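Local coordinates for protein single-stranded-DNA-specific exonuclease RecJ (Thermus thermophilus, PDB 2ZXR) that degrades single-stranded DNA in the 5' to 3' direction as a divalent-metal-dependent exonuclease of the DHH family, acting as a monomer in DNA repair, at residues P270-A275 with G301-L306; V503-L508 with V522-L527; G558-E563 with G590-P595. All coordinates share one frame; numbering follows the deposited sequence.

Overall arrangement
The contacts follow one another along the chain, each closing before the next opens, in separate parts of this monomeric nuclease. Contact 1 packs helix 261-277 on helix 293-321 near the metal site of the DHH core. Contact 2 is the hairpin of strands 503-514 and 517-528 within the OB domain, its centre about 33 Å from that of contact 1. Contact 3 lies in the C-terminal domain, where strand 558-560 runs into a loop beside 590-595; its centre is about 36 Å from that of contact 2 and about 67 Å from that of contact 1. None touch, and contacts 1 and 3 lie on opposite sides of the chain's centre, consistent with an elongated, multidomain enzyme.

Contact 1: P270-A275 with G301-L306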
ATOM      1  N   PRO A 270       7.232 -11.761 -10.950  1.00 21.70           N
ATOM      2  CA  PRO A 270       6.571 -13.073 -10.987  1.00 22.05           C
ATOM      3  C   PRO A 270       7.196 -14.028 -12.000  1.00 22.62           C
ATOM      4  O   PRO A 270       7.229 -15.240 -11.758  1.00 23.56           O
ATOM      5  CB  PRO A 270       5.120 -12.729 -11.327  1.00 21.63           C
ATOM      6  CG  PRO A 270       4.957 -11.397 -10.638  1.00 23.28           C
ATOM      7  CD  PRO A 270       6.240 -10.675 -11.027  1.00 21.15           C
ATOM      8  N   ARG A 271       7.678 -13.512 -13.132  1.00 22.79           N
ATOM      9  CA  ARG A 271       8.300 -14.393 -14.139  1.00 23.59           C
ATOM     10  C   ARG A 271       9.590 -15.005 -13.576  1.00 22.85           C
ATOM     11  O   ARG A 271       9.878 -16.191 -13.758  1.00 20.68           O
ATOM     12  CB  ARG A 271       8.667 -13.633 -15.402  1.00 25.93           C
ATOM     13  CG  ARG A 271       7.719 -13.795 -16.547  1.00 29.98           C
ATOM     14  CD  ARG A 271       6.545 -12.879 -16.422  1.00 32.57           C
ATOM     15  NE  ARG A 271       5.759 -12.850 -17.652  1.00 33.96           N
ATOM     16  CZ  ARG A 271       4.623 -12.176 -17.777  1.00 33.20           C
ATOM     17  NH1 ARG A 271       4.161 -11.477 -16.761  1.00 33.08           N
ATOM     18  NH2 ARG A 271       3.927 -12.242 -18.894  1.00 34.14           N
ATOM     19  N   ILE A 272      10.363 -14.169 -12.899  1.00 20.68           N
ATOM     20  CA  ILE A 272      11.597 -14.601 -12.298  1.00 20.56           C
ATOM     21  C   ILE A 272      11.292 -15.580 -11.159  1.00 21.28           C
ATOM     22  O   ILE A 272      11.944 -16.627 -11.038  1.00 20.44           O
ATOM     23  CB  ILE A 272      12.375 -13.375 -11.716  1.00 20.92           C
ATOM     24  CG1 ILE A 272      12.842 -12.470 -12.858  1.00 20.08           C
ATOM     25  CG2 ILE A 272      13.546 -13.855 -10.872  1.00 19.09           C
ATOM     26  CD1 ILE A 272      13.507 -11.181 -12.405  1.00 21.54           C
ATOM     27  N   ASN A 273      10.292 -15.254 -10.328  1.00 20.55           N
ATOM     28  CA  ASN A 273       9.977 -16.131  -9.200  1.00 21.45           C
ATOM     29  C   ASN A 273       9.456 -17.485  -9.629  1.00 22.08           C
ATOM     30  O   ASN A 273       9.716 -18.477  -8.961  1.00 22.75           O
ATOM     31  CB  ASN A 273       8.956 -15.492  -8.232  1.00 20.85           C
ATOM     32  CG  ASN A 273       9.544 -14.333  -7.436  1.00 20.78           C
ATOM     33  OD1 ASN A 273      10.744 -14.302  -7.151  1.00 22.63           O
ATOM     34  ND2 ASN A 273       8.704 -13.389  -7.062  1.00 18.27           N
ATOM     35  N   ALA A 274       8.718 -17.525 -10.732  1.00 21.93           N
ATOM     36  CA  ALA A 274       8.155 -18.779 -11.223  1.00 23.14           C
ATOM     37  C   ALA A 274       9.247 -19.770 -11.576  1.00 23.97           C
ATOM     38  O   ALA A 274       9.079 -20.965 -11.371  1.00 22.70           O
ATOM     39  CB  ALA A 274       7.273 -18.528 -12.457  1.00 20.24           C
ATOM     40  N   ALA A 275      10.354 -19.268 -12.125  1.00 25.20           N
ATOM     41  CA  ALA A 275      11.469 -20.130 -12.522  1.00 26.36           C
ATOM     42  C   ALA A 275      11.998 -20.828 -11.292  1.00 27.47           C
ATOM     43  O   ALA A 275      12.231 -22.041 -11.280  1.00 27.59           O
ATOM     44  CB  ALA A 275      12.594 -19.302 -13.172  1.00 25.91           C
ATOM     45  N   GLY A 301      11.680 -16.205 -23.268  1.00 25.24           N
ATOM     46  CA  GLY A 301      10.638 -17.121 -23.716  1.00 26.03           C
ATOM     47  C   GLY A 301      10.452 -18.230 -22.687  1.00 26.87           C
ATOM     48  O   GLY A 301       9.331 -18.618 -22.337  1.00 26.72           O
ATOM     49  N   GLU A 302      11.565 -18.746 -22.179  1.00 27.11           N
ATOM     50  CA  GLU A 302      11.509 -19.797 -21.167  1.00 28.51           C
ATOM     51  C   GLU A 302      10.806 -19.305 -19.868  1.00 26.65           C
ATOM     52  O   GLU A 302       9.957 -19.996 -19.311  1.00 25.44           O
ATOM     53  CB  GLU A 302      12.931 -20.267 -20.847  1.00 31.79           C
ATOM     54  CG  GLU A 302      13.023 -21.614 -20.203  1.00 37.87           C
ATOM     55  CD  GLU A 302      13.032 -22.736 -21.233  1.00 40.95           C
ATOM     56  OE1 GLU A 302      12.087 -22.813 -22.055  1.00 43.05           O
ATOM     57  OE2 GLU A 302      13.995 -23.536 -21.226  1.00 42.93           O
ATOM     58  N   LEU A 303      11.169 -18.128 -19.372  1.00 26.04           N
ATOM     59  CA  LEU A 303      10.511 -17.631 -18.157  1.00 25.81           C
ATOM     60  C   LEU A 303       9.008 -17.470 -18.430  1.00 25.05           C
ATOM     61  O   LEU A 303       8.196 -17.719 -17.542  1.00 24.60           O
ATOM     62  CB  LEU A 303      11.073 -16.284 -17.684  1.00 25.27           C
ATOM     63  CG  LEU A 303      12.514 -16.085 -17.197  1.00 27.58           C
ATOM     64  CD1 LEU A 303      12.528 -14.939 -16.192  1.00 24.35           C
ATOM     65  CD2 LEU A 303      13.072 -17.357 -16.552  1.00 26.43           C
ATOM     66  N   HIS A 304       8.634 -17.051 -19.639  1.00 23.86           N
ATOM     67  CA  HIS A 304       7.202 -16.910 -19.944  1.00 25.52           C
ATOM     68  C   HIS A 304       6.491 -18.254 -19.822  1.00 25.90           C
ATOM     69  O   HIS A 304       5.365 -18.326 -19.319  1.00 25.33           O
ATOM     70  CB  HIS A 304       6.988 -16.361 -21.349  1.00 27.35           C
ATOM     71  CG  HIS A 304       7.314 -14.907 -21.475  1.00 30.63           C
ATOM     72  ND1 HIS A 304       7.549 -14.292 -22.690  1.00 33.54           N
ATOM     73  CD2 HIS A 304       7.400 -13.935 -20.537  1.00 31.26           C
ATOM     74  CE1 HIS A 304       7.753 -13.000 -22.490  1.00 33.89           C
ATOM     75  NE2 HIS A 304       7.665 -12.759 -21.191  1.00 32.14           N
ATOM     76  N   ARG A 305       7.166 -19.318 -20.259  1.00 25.04           N
ATOM     77  CA  ARG A 305       6.597 -20.643 -20.190  1.00 25.75           C
ATOM     78  C   ARG A 305       6.487 -21.125 -18.751  1.00 24.60           C
ATOM     79  O   ARG A 305       5.484 -21.713 -18.359  1.00 24.38           O
ATOM     80  CB  ARG A 305       7.438 -21.633 -20.990  1.00 28.45           C
ATOM     81  CG  ARG A 305       6.676 -22.920 -21.250  1.00 32.46           C
ATOM     82  CD  ARG A 305       7.598 -24.108 -21.425  1.00 36.87           C
ATOM     83  NE  ARG A 305       8.334 -24.383 -20.197  1.00 38.96           N
ATOM     84  CZ  ARG A 305       9.649 -24.523 -20.150  1.00 40.05           C
ATOM     85  NH1 ARG A 305      10.345 -24.412 -21.271  1.00 40.63           N
ATOM     86  NH2 ARG A 305      10.259 -24.766 -18.993  1.00 39.88           N
ATOM     87  N   LEU A 306       7.521 -20.883 -17.955  1.00 23.24           N
ATOM     88  CA  LEU A 306       7.481 -21.312 -16.564  1.00 22.91           C
ATOM     89  C   LEU A 306       6.365 -20.576 -15.799  1.00 22.74           C
ATOM     90  O   LEU A 306       5.655 -21.175 -14.982  1.00 21.71           O
ATOM     91  CB  LEU A 306       8.838 -21.065 -15.893  1.00 21.87           C
ATOM     92  CG  LEU A 306       9.933 -22.042 -16.335  1.00 23.54           C
ATOM     93  CD1 LEU A 306      11.294 -21.403 -16.125  1.00 22.05           C
ATOM     94  CD2 LEU A 306       9.797 -23.389 -15.555  1.00 22.25           C
TER
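Leu303 meets the 270-275 helix with both of its methyls. CD1 lies 3.8 Å from the carbonyl O of Arg271 and reaches CG1 of Ile272, whose side chain is aligned with that of Leu303. CD2 rests on Ala275, 3.9 Å from its CB. One turn further on, CD1 of Leu306 comes within 3.8 Å of the CA of Ala275, and the CB of Ala274 sits against the Leu306 carbonyl. With alanines at the interface, the axes of the two short segments pass 8.2 Å apart and cross at 76°.

At the border of this apolar patch, NE of Arg271 stands 3.5 Å from CD2 of His304. The ring carbon lies at the edge of the guanidinium, near its plane, and the two planes are 72° apart. A bend at chi2 (82°) turns CD of Arg271 out of line with the start of the chain, while NH1 is hydrogen-bonded to the carbonyl O of Arg267.

Leu251 and Ala284, from two further helices, close over Ile272. Asn273, on the same helix as Ile272, accepts a bond at OD1 from the N of Ala83, and the side chain of Ile272 is about 7 Å from that of the manganese ligand Asp82. No hydrogen bond spans the segments: the join beside the metal site is mainly apolar, with Arg271 against His304 at its border, where protonation of His304 would probably be disfavoured.

Contact 2: V503-L508 with V522-L527; sequences VEVAGL and VQAVDL
The carbonyl O of Ala506 is gripped by two consecutive backbone amides of the facing chain. Val525 N lies 2.9 Å away and approaches nearly along the C=O axis, whereas Asp526 N, at 3.3 Å, comes in the carbonyl plane. Ala506 returns a bond through its own N to Asp526 O, with an N-H...O angle of 169°. Because Val525 and Asp526 both face Ala506, the antiparallel pairing contains a classic beta bulge, and the register shifts by one between Ala506 and Gly507. The chain turns a corner at Val525, where the bulge sits. Beyond it Leu508 and Gln523 form a hydrogen-bonded pair through both N-H...O bonds.

At the corner, Val525 packs against 503-508. Its CG1 touches CD1 of Leu508 at 3.7 Å, the two side chains crossing at about a right angle. CG2, set between the backbone N and the carbonyl carbon, comes 3.1 Å from Ala506 O, a tight approach, and also lies against CB of Ala506. On the face carrying Val505, Ala524 and Leu527, CG1 of Val505 is anti to its own backbone N (chi1 175°) and meets CB of Ala524 at 3.7 Å. Val522 CG1 packs 3.6 Å from CA of Gly507, where the absence of a side chain lets the methyl settle against the backbone.

Phe482 of strand 479-484 covers Val505 and Leu527 on that face. Asp526 OD2 accepts a bond from Trp7 NE1, and Glu504 is salt-bridged to Arg528. Two long strands joined antiparallel as a hairpin, with strand 462-466 on one flank and 487-492 on the other, form part of the coiled beta-barrel of an OB fold, the fold to which this RecJ domain belongs.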
ATOM      1  N   VAL A 503     -24.847   5.121  -2.434  1.00 38.87           N
ATOM      2  CA  VAL A 503     -23.619   4.356  -2.259  1.00 37.08           C
ATOM      3  C   VAL A 503     -22.453   5.176  -1.728  1.00 36.30           C
ATOM      4  O   VAL A 503     -22.463   6.412  -1.728  1.00 36.58           O
ATOM      5  CB  VAL A 503     -23.148   3.725  -3.595  1.00 37.13           C
ATOM      6  CG1 VAL A 503     -24.183   2.753  -4.125  1.00 37.06           C
ATOM      7  CG2 VAL A 503     -22.889   4.819  -4.607  1.00 37.23           C
ATOM      8  N   GLU A 504     -21.447   4.458  -1.264  1.00 34.75           N
ATOM      9  CA  GLU A 504     -20.213   5.048  -0.779  1.00 33.96           C
ATOM     10  C   GLU A 504     -19.157   4.324  -1.602  1.00 31.94           C
ATOM     11  O   GLU A 504     -19.277   3.128  -1.831  1.00 31.97           O
ATOM     12  CB  GLU A 504     -20.005   4.744   0.702  1.00 35.91           C
ATOM     13  CG  GLU A 504     -20.290   5.917   1.575  1.00 37.80           C
ATOM     14  CD  GLU A 504     -20.108   5.611   3.024  1.00 39.15           C
ATOM     15  OE1 GLU A 504     -19.980   6.595   3.770  1.00 41.21           O
ATOM     16  OE2 GLU A 504     -20.099   4.411   3.417  1.00 39.49           O
ATOM     17  N   VAL A 505     -18.139   5.042  -2.050  1.00 30.39           N
ATOM     18  CA  VAL A 505     -17.087   4.439  -2.865  1.00 27.96           C
ATOM     19  C   VAL A 505     -15.704   4.848  -2.402  1.00 26.21           C
ATOM     20  O   VAL A 505     -15.469   6.032  -2.154  1.00 24.91           O
ATOM     21  CB  VAL A 505     -17.173   4.888  -4.334  1.00 29.27           C
ATOM     22  CG1 VAL A 505     -15.954   4.325  -5.112  1.00 29.64           C
ATOM     23  CG2 VAL A 505     -18.483   4.421  -4.961  1.00 29.39           C
ATOM     24  N   ALA A 506     -14.799   3.869  -2.302  1.00 23.70           N
ATOM     25  CA  ALA A 506     -13.413   4.117  -1.945  1.00 22.35           C
ATOM     26  C   ALA A 506     -12.737   3.937  -3.294  1.00 24.30           C
ATOM     27  O   ALA A 506     -12.722   2.825  -3.833  1.00 24.25           O
ATOM     28  CB  ALA A 506     -12.916   3.088  -0.985  1.00 21.74           C
ATOM     29  N   GLY A 507     -12.183   5.004  -3.868  1.00 23.06           N
ATOM     30  CA  GLY A 507     -11.594   4.822  -5.176  1.00 24.10           C
ATOM     31  C   GLY A 507     -10.306   5.520  -5.534  1.00 23.53           C
ATOM     32  O   GLY A 507      -9.929   6.502  -4.916  1.00 23.82           O
ATOM     33  N   LEU A 508      -9.657   5.004  -6.573  1.00 23.31           N
ATOM     34  CA  LEU A 508      -8.400   5.550  -7.076  1.00 23.68           C
ATOM     35  C   LEU A 508      -8.684   6.580  -8.164  1.00 23.39           C
ATOM     36  O   LEU A 508      -9.430   6.295  -9.110  1.00 24.47           O
ATOM     37  CB  LEU A 508      -7.550   4.416  -7.671  1.00 23.03           C
ATOM     38  CG  LEU A 508      -7.167   3.310  -6.686  1.00 24.79           C
ATOM     39  CD1 LEU A 508      -6.827   1.981  -7.438  1.00 25.09           C
ATOM     40  CD2 LEU A 508      -5.962   3.815  -5.859  1.00 24.39           C
ATOM     41  N   VAL A 522     -12.722   7.599 -11.696  1.00 30.91           N
ATOM     42  CA  VAL A 522     -12.395   6.850 -10.504  1.00 31.40           C
ATOM     43  C   VAL A 522     -12.615   5.364 -10.700  1.00 31.68           C
ATOM     44  O   VAL A 522     -13.641   4.930 -11.219  1.00 33.27           O
ATOM     45  CB  VAL A 522     -13.218   7.346  -9.281  1.00 30.63           C
ATOM     46  CG1 VAL A 522     -12.991   6.452  -8.097  1.00 31.50           C
ATOM     47  CG2 VAL A 522     -12.805   8.757  -8.922  1.00 29.59           C
ATOM     48  N   GLN A 523     -11.621   4.593 -10.296  1.00 31.17           N
ATOM     49  CA  GLN A 523     -11.674   3.153 -10.384  1.00 30.78           C
ATOM     50  C   GLN A 523     -12.002   2.750  -8.964  1.00 30.28           C
ATOM     51  O   GLN A 523     -11.182   2.933  -8.061  1.00 28.98           O
ATOM     52  CB  GLN A 523     -10.298   2.605 -10.762  1.00 31.99           C
ATOM     53  CG  GLN A 523     -10.228   1.088 -10.889  1.00 33.87           C
ATOM     54  CD  GLN A 523     -10.845   0.590 -12.192  1.00 35.46           C
ATOM     55  OE1 GLN A 523     -10.614   1.168 -13.260  1.00 35.14           O
ATOM     56  NE2 GLN A 523     -11.619  -0.497 -12.113  1.00 35.53           N
ATOM     57  N   ALA A 524     -13.186   2.199  -8.761  1.00 29.75           N
ATOM     58  CA  ALA A 524     -13.586   1.797  -7.419  1.00 31.10           C
ATOM     59  C   ALA A 524     -12.846   0.550  -6.911  1.00 31.01           C
ATOM     60  O   ALA A 524     -12.752  -0.434  -7.628  1.00 30.88           O
ATOM     61  CB  ALA A 524     -15.098   1.566  -7.378  1.00 29.47           C
ATOM     62  N   VAL A 525     -12.307   0.608  -5.689  1.00 31.74           N
ATOM     63  CA  VAL A 525     -11.641  -0.541  -5.085  1.00 32.35           C
ATOM     64  C   VAL A 525     -12.670  -1.175  -4.141  1.00 33.41           C
ATOM     65  O   VAL A 525     -12.689  -2.401  -3.950  1.00 34.03           O
ATOM     66  CB  VAL A 525     -10.349  -0.173  -4.294  1.00 32.97           C
ATOM     67  CG1 VAL A 525      -9.380   0.577  -5.191  1.00 33.86           C
ATOM     68  CG2 VAL A 525     -10.688   0.645  -3.088  1.00 34.51           C
ATOM     69  N   ASP A 526     -13.505  -0.352  -3.517  1.00 32.77           N
ATOM     70  CA  ASP A 526     -14.572  -0.909  -2.687  1.00 33.45           C
ATOM     71  C   ASP A 526     -15.784  -0.020  -2.888  1.00 33.41           C
ATOM     72  O   ASP A 526     -15.653   1.169  -3.198  1.00 31.87           O
ATOM     73  CB  ASP A 526     -14.218  -1.010  -1.196  1.00 33.89           C
ATOM     74  CG  ASP A 526     -15.116  -2.030  -0.448  1.00 36.90           C
ATOM     75  OD1 ASP A 526     -15.970  -2.684  -1.100  1.00 37.61           O
ATOM     76  OD2 ASP A 526     -14.978  -2.192   0.790  1.00 37.84           O
ATOM     77  N   LEU A 527     -16.959  -0.615  -2.728  1.00 33.76           N
ATOM     78  CA  LEU A 527     -18.223   0.080  -2.929  1.00 35.11           C
ATOM     79  C   LEU A 527     -19.269  -0.536  -1.992  1.00 35.92           C
ATOM     80  O   LEU A 527     -19.312  -1.769  -1.831  1.00 34.45           O
ATOM     81  CB  LEU A 527     -18.619  -0.083  -4.400  1.00 36.13           C
ATOM     82  CG  LEU A 527     -19.972   0.334  -4.963  1.00 36.64           C
ATOM     83  CD1 LEU A 527     -19.922   0.121  -6.468  1.00 37.42           C
ATOM     84  CD2 LEU A 527     -21.098  -0.507  -4.359  1.00 37.03           C
TER

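Contact 3: G558-E563 with G590-P595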
ATOM      1  N   GLY A 558     -33.077  27.420  24.039  1.00 28.84           N
ATOM      2  CA  GLY A 558     -32.052  28.439  23.938  1.00 30.79           C
ATOM      3  C   GLY A 558     -31.274  28.155  22.658  1.00 31.24           C
ATOM      4  O   GLY A 558     -30.813  27.028  22.458  1.00 29.15           O
ATOM      5  N   VAL A 559     -31.151  29.165  21.795  1.00 32.26           N
ATOM      6  CA  VAL A 559     -30.472  29.007  20.516  1.00 33.88           C
ATOM      7  C   VAL A 559     -29.575  30.144  20.045  1.00 34.54           C
ATOM      8  O   VAL A 559     -29.800  31.323  20.354  1.00 34.42           O
ATOM      9  CB  VAL A 559     -31.476  28.754  19.383  1.00 34.03           C
ATOM     10  CG1 VAL A 559     -32.283  27.528  19.699  1.00 36.40           C
ATOM     11  CG2 VAL A 559     -32.391  29.954  19.208  1.00 33.28           C
ATOM     12  N   TYR A 560     -28.577  29.759  19.256  1.00 34.79           N
ATOM     13  CA  TYR A 560     -27.633  30.692  18.685  1.00 36.26           C
ATOM     14  C   TYR A 560     -27.775  30.758  17.172  1.00 36.96           C
ATOM     15  O   TYR A 560     -27.818  29.731  16.497  1.00 37.14           O
ATOM     16  CB  TYR A 560     -26.203  30.292  19.067  1.00 36.86           C
ATOM     17  CG  TYR A 560     -25.119  30.918  18.205  1.00 38.40           C
ATOM     18  CD1 TYR A 560     -24.405  30.139  17.290  1.00 38.62           C
ATOM     19  CD2 TYR A 560     -24.799  32.283  18.310  1.00 38.17           C
ATOM     20  CE1 TYR A 560     -23.391  30.689  16.497  1.00 39.77           C
ATOM     21  CE2 TYR A 560     -23.787  32.853  17.516  1.00 38.97           C
ATOM     22  CZ  TYR A 560     -23.086  32.042  16.612  1.00 39.99           C
ATOM     23  OH  TYR A 560     -22.089  32.560  15.819  1.00 40.16           O
ATOM     24  N   VAL A 561     -27.888  31.978  16.658  1.00 37.72           N
ATOM     25  CA  VAL A 561     -27.973  32.233  15.223  1.00 40.01           C
ATOM     26  C   VAL A 561     -26.847  33.247  14.994  1.00 42.35           C
ATOM     27  O   VAL A 561     -26.857  34.344  15.573  1.00 42.45           O
ATOM     28  CB  VAL A 561     -29.312  32.901  14.804  1.00 39.49           C
ATOM     29  CG1 VAL A 561     -29.316  33.167  13.298  1.00 38.91           C
ATOM     30  CG2 VAL A 561     -30.486  32.015  15.172  1.00 39.40           C
ATOM     31  N   PRO A 562     -25.856  32.897  14.163  1.00 44.27           N
ATOM     32  CA  PRO A 562     -24.738  33.820  13.902  1.00 46.12           C
ATOM     33  C   PRO A 562     -25.105  35.189  13.322  1.00 48.10           C
ATOM     34  O   PRO A 562     -26.068  35.318  12.562  1.00 47.25           O
ATOM     35  CB  PRO A 562     -23.829  33.015  12.966  1.00 45.47           C
ATOM     36  CG  PRO A 562     -24.763  32.090  12.285  1.00 45.22           C
ATOM     37  CD  PRO A 562     -25.708  31.656  13.389  1.00 44.35           C
ATOM     38  N   GLU A 563     -24.319  36.206  13.686  1.00 50.87           N
ATOM     39  CA  GLU A 563     -24.537  37.571  13.198  1.00 54.40           C
ATOM     40  C   GLU A 563     -24.709  37.602  11.680  1.00 55.82           C
ATOM     41  O   GLU A 563     -25.404  38.459  11.153  1.00 55.79           O
ATOM     42  CB  GLU A 563     -23.375  38.489  13.597  1.00 55.43           C
ATOM     43  CG  GLU A 563     -23.192  38.696  15.107  1.00 57.25           C
ATOM     44  CD  GLU A 563     -24.392  39.365  15.780  1.00 59.17           C
ATOM     45  OE1 GLU A 563     -24.240  39.807  16.939  1.00 59.56           O
ATOM     46  OE2 GLU A 563     -25.485  39.445  15.162  1.00 59.99           O
ATOM     47  N   GLY A 590     -26.121  27.919  12.995  1.00 28.79           N
ATOM     48  CA  GLY A 590     -25.085  28.364  12.098  1.00 29.15           C
ATOM     49  C   GLY A 590     -23.780  28.186  12.826  1.00 30.30           C
ATOM     50  O   GLY A 590     -23.756  27.693  13.964  1.00 29.97           O
ATOM     51  N   LEU A 591     -22.698  28.605  12.180  1.00 30.69           N
ATOM     52  CA  LEU A 591     -21.367  28.446  12.734  1.00 32.00           C
ATOM     53  C   LEU A 591     -20.810  29.715  13.360  1.00 32.71           C
ATOM     54  O   LEU A 591     -20.855  30.785  12.754  1.00 32.72           O
ATOM     55  CB  LEU A 591     -20.404  27.976  11.623  1.00 31.51           C
ATOM     56  CG  LEU A 591     -20.872  26.787  10.784  1.00 30.94           C
ATOM     57  CD1 LEU A 591     -19.801  26.410   9.765  1.00 31.62           C
ATOM     58  CD2 LEU A 591     -21.165  25.618  11.696  1.00 32.17           C
ATOM     59  N   PRO A 592     -20.287  29.617  14.590  1.00 33.51           N
ATOM     60  CA  PRO A 592     -19.751  30.861  15.138  1.00 34.61           C
ATOM     61  C   PRO A 592     -18.470  31.273  14.400  1.00 35.95           C
ATOM     62  O   PRO A 592     -17.843  30.468  13.703  1.00 35.32           O
ATOM     63  CB  PRO A 592     -19.516  30.535  16.619  1.00 34.71           C
ATOM     64  CG  PRO A 592     -19.485  29.053  16.683  1.00 35.32           C
ATOM     65  CD  PRO A 592     -20.438  28.585  15.628  1.00 33.64           C
ATOM     66  N   PRO A 593     -18.079  32.546  14.528  1.00 36.92           N
ATOM     67  CA  PRO A 593     -16.869  33.027  13.858  1.00 37.13           C
ATOM     68  C   PRO A 593     -15.569  32.462  14.426  1.00 37.16           C
ATOM     69  O   PRO A 593     -14.617  32.210  13.685  1.00 37.18           O
ATOM     70  CB  PRO A 593     -16.969  34.541  14.026  1.00 37.41           C
ATOM     71  CG  PRO A 593     -17.657  34.674  15.367  1.00 37.82           C
ATOM     72  CD  PRO A 593     -18.764  33.643  15.239  1.00 37.16           C
ATOM     73  N   ARG A 594     -15.522  32.273  15.740  1.00 37.28           N
ATOM     74  CA  ARG A 594     -14.327  31.753  16.383  1.00 38.22           C
ATOM     75  C   ARG A 594     -14.650  30.550  17.242  1.00 37.91           C
ATOM     76  O   ARG A 594     -15.789  30.334  17.612  1.00 37.89           O
ATOM     77  CB  ARG A 594     -13.672  32.856  17.218  1.00 40.16           C
ATOM     78  CG  ARG A 594     -13.066  33.955  16.344  1.00 43.37           C
ATOM     79  CD  ARG A 594     -13.005  35.306  17.029  1.00 45.78           C
ATOM     80  NE  ARG A 594     -14.331  35.789  17.405  1.00 48.29           N
ATOM     81  CZ  ARG A 594     -14.843  35.685  18.629  1.00 49.68           C
ATOM     82  NH1 ARG A 594     -14.137  35.122  19.609  1.00 50.88           N
ATOM     83  NH2 ARG A 594     -16.067  36.130  18.874  1.00 50.58           N
ATOM     84  N   PRO A 595     -13.640  29.756  17.587  1.00 37.99           N
ATOM     85  CA  PRO A 595     -13.923  28.582  18.404  1.00 38.35           C
ATOM     86  C   PRO A 595     -14.699  28.781  19.704  1.00 39.82           C
ATOM     87  O   PRO A 595     -14.572  29.798  20.402  1.00 39.15           O
ATOM     88  CB  PRO A 595     -12.539  27.969  18.635  1.00 38.45           C
ATOM     89  CG  PRO A 595     -11.576  29.089  18.323  1.00 38.19           C
ATOM     90  CD  PRO A 595     -12.221  29.816  17.203  1.00 37.53           C
TER
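A short, weakly bonded strand at about 558-560 gives way to an extended loop at Val561 and Pro562, which passes beside the irregular 590-595 chain with no hydrogen bond between them. Tyr560 reaches across with the far end of its ring. Its CG is anti to the backbone N (chi1 162°), starting the ring toward the loop, and the phenol oxygen ends over Pro592, with OH 3.0 Å from CA and 3.4 Å from CB of that residue, a tight contact and not a hydrogen bond. The CD of Pro593 is a further neighbour of OH at 3.5 Å. Next to the hydroxyl-bearing carbon, CE1 meets CD of Pro592 at 3.7 Å, the two side chains crossing obliquely. The carbonyl carbon of Leu591 lies at the ring edge, near the ring plane, while one face is approached by the N of Pro562, offset toward the rim.

Pro562 makes the second point of contact. Its CD packs 3.6 Å from CA of Gly590 and its CG lies almost as close, so the pyrrolidine ring sits against bare backbone. CB of Pro562 adds a contact to the carbonyl O of Leu591, 3.7 Å away.

Behind this layer the ring of Trp588 meets that of Tyr560 edge-to-face, and the backbone of Tyr560 is hydrogen-bonded to Leu587 and Leu589. Pro592 packs on Trp654 of helix 643-655. Strands 558-560 and 587-588 are neighbours in a five-stranded parallel sheet, and the contact joins the loops leaving the C-terminal ends of these two inner strands of the RecJ C-terminal domain.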